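Local coordinates for 14L protein (Yaba-like disease virus, PDB 4EKX) that probably binds and neutralises host interleukin-18 as a viral IL-18-binding protein with an immunoglobulin-like beta-sandwich fold, at residues N79-D82 against E83-N86. The protein carries 2 engineered substitutions. Numbering follows the deposited sequence.
Sequences NITD and EMRN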
loop_
_atom_site.group_PDB
_atom_site.type_symbol
_atom_site.label_atom_id
_atom_site.label_comp_id
_atom_site.label_asym_id
_atom_site.label_seq_id
_atom_site.Cartn_x
_atom_site.Cartn_y
_atom_site.Cartn_z
ATOM N N ASN D 79 -19.091 9.551 4.689
ATOM C CA ASN D 79 -20.506 9.812 4.938
ATOM C C ASN D 79 -21.399 8.784 4.256
ATOM O O ASN D 79 -22.338 9.120 3.531
ATOM C CB ASN D 79 -20.870 11.241 4.531
ATOM C CG ASN D 79 -20.188 12.276 5.409
ATOM O OD1 ASN D 79 -20.550 12.450 6.575
ATOM N ND2 ASN D 79 -19.190 12.959 4.860
ATOM N N ILE D 80 -21.094 7.522 4.534
ATOM C CA ILE D 80 -21.641 6.381 3.818
ATOM C C ILE D 80 -23.128 6.142 4.066
ATOM O O ILE D 80 -23.581 6.034 5.204
ATOM C CB ILE D 80 -20.826 5.101 4.145
ATOM C CG1 ILE D 80 -19.386 5.254 3.633
ATOM C CG2 ILE D 80 -21.482 3.866 3.541
ATOM C CD1 ILE D 80 -18.448 4.134 4.083
ATOM N N THR D 81 -23.879 6.054 2.977
ATOM C CA THR D 81 -25.302 5.789 3.031
ATOM C C THR D 81 -25.586 4.355 2.600
ATOM O O THR D 81 -24.688 3.653 2.122
ATOM C CB THR D 81 -26.061 6.741 2.101
ATOM O OG1 THR D 81 -25.646 6.509 0.754
ATOM C CG2 THR D 81 -25.767 8.187 2.468
ATOM N N ASP D 82 -26.837 3.925 2.766
ATOM C CA ASP D 82 -27.234 2.604 2.297
ATOM C C ASP D 82 -27.121 2.497 0.784
ATOM O O ASP D 82 -26.755 1.445 0.262
ATOM C CB ASP D 82 -28.651 2.254 2.735
ATOM C CG ASP D 82 -28.711 1.754 4.162
ATOM O OD1 ASP D 82 -27.686 1.252 4.663
ATOM O OD2 ASP D 82 -29.787 1.861 4.781
ATOM N N GLU D 83 -27.447 3.578 0.079
ATOM C CA GLU D 83 -27.297 3.579 -1.370
ATOM C C GLU D 83 -25.855 3.258 -1.766
ATOM O O GLU D 83 -25.622 2.492 -2.696
ATOM C CB GLU D 83 -27.735 4.911 -1.990
ATOM C CG GLU D 83 -27.529 4.951 -3.510
ATOM C CD GLU D 83 -27.900 6.286 -4.135
ATOM O OE1 GLU D 83 -27.782 6.416 -5.374
ATOM O OE2 GLU D 83 -28.307 7.204 -3.393
ATOM N N MET D 84 -24.899 3.850 -1.059
ATOM C CA MET D 84 -23.480 3.604 -1.325
ATOM C C MET D 84 -23.080 2.182 -0.944
ATOM O O MET D 84 -22.270 1.551 -1.637
ATOM C CB MET D 84 -22.613 4.610 -0.564
ATOM C CG MET D 84 -22.805 6.044 -1.026
ATOM S SD MET D 84 -22.074 7.267 0.088
ATOM C CE MET D 84 -20.333 6.906 -0.123
ATOM N N ARG D 85 -23.636 1.687 0.164
ATOM C CA ARG D 85 -23.347 0.326 0.625
ATOM C C ARG D 85 -23.818 -0.717 -0.382
ATOM O O ARG D 85 -23.205 -1.775 -0.520
ATOM C CB ARG D 85 -23.989 0.056 1.993
ATOM C CG ARG D 85 -23.335 0.791 3.144
ATOM C CD ARG D 85 -23.998 0.482 4.486
ATOM N NE ARG D 85 -23.453 1.336 5.538
ATOM C CZ ARG D 85 -24.015 2.468 5.953
ATOM N NH1 ARG D 85 -25.162 2.879 5.427
ATOM N NH2 ARG D 85 -23.436 3.188 6.902
ATOM N N ASN D 86 -24.895 -0.401 -1.099
ATOM C CA ASN D 86 -25.505 -1.341 -2.035
ATOM C C ASN D 86 -25.139 -1.091 -3.502
ATOM O O ASN D 86 -25.547 -1.844 -4.387
ATOM C CB ASN D 86 -27.027 -1.338 -1.872
ATOM C CG ASN D 86 -27.468 -1.847 -0.514
ATOM O OD1 ASN D 86 -26.777 -2.653 0.112
ATOM N ND2 ASN D 86 -28.624 -1.380 -0.051
HETATM O O HOH W 1 -26.516 7.919 -1.279
#
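A capping box opens the short helix 82-86, with T81 as N-cap and M84 three residues on. T81 OG1 takes the backbone N-H of M84 in a weak bond of 3.3 Å, nearly straight at 159°. With chi1 at 63°, the hydroxyl is flanked by both backbone arms of its own residue and turned to the first turn of the helix. The return bond goes to sulfur: T81 N donates weakly to M84 SD at 3.6 Å, so the methionine side chain closes the box in the place often taken by a carboxylate. Beyond the sulfur, the bend at chi3 sets only the methyl, and M84 CE reaches back toward I80, 4.2 Å from its CG1. A water joins T81 OG1 to E83 OE2, to which it donates, and gives the cap hydroxyl a second polar partner.

In the immunoglobulin-like sandwich this turn lies on the connection from strand 72-78 to strand 89-94, which belong to different sheets. Helical pairing begins at once, R85 N bonding to T81 O at 3.0 Å and N86 N to D82 O. R85 then folds back over the loop, its aliphatic part running straight out to NE. I80 CG2 caps the middle of one guanidinium face, 3.7 Å from its plane, an apolar cover on that side. D82 OD1 meets R85 NH1 at 3.1 Å in a salt bridge, but the carboxylate and guanidinium planes stand 68° apart and the bond is weak. R85 NH2 has a further salt-bridge partner in E15, whose charge would help fix the group's rotation. N86 OD1 is hydrogen-bonded to S107 OG, tying this helix to helix 106-110.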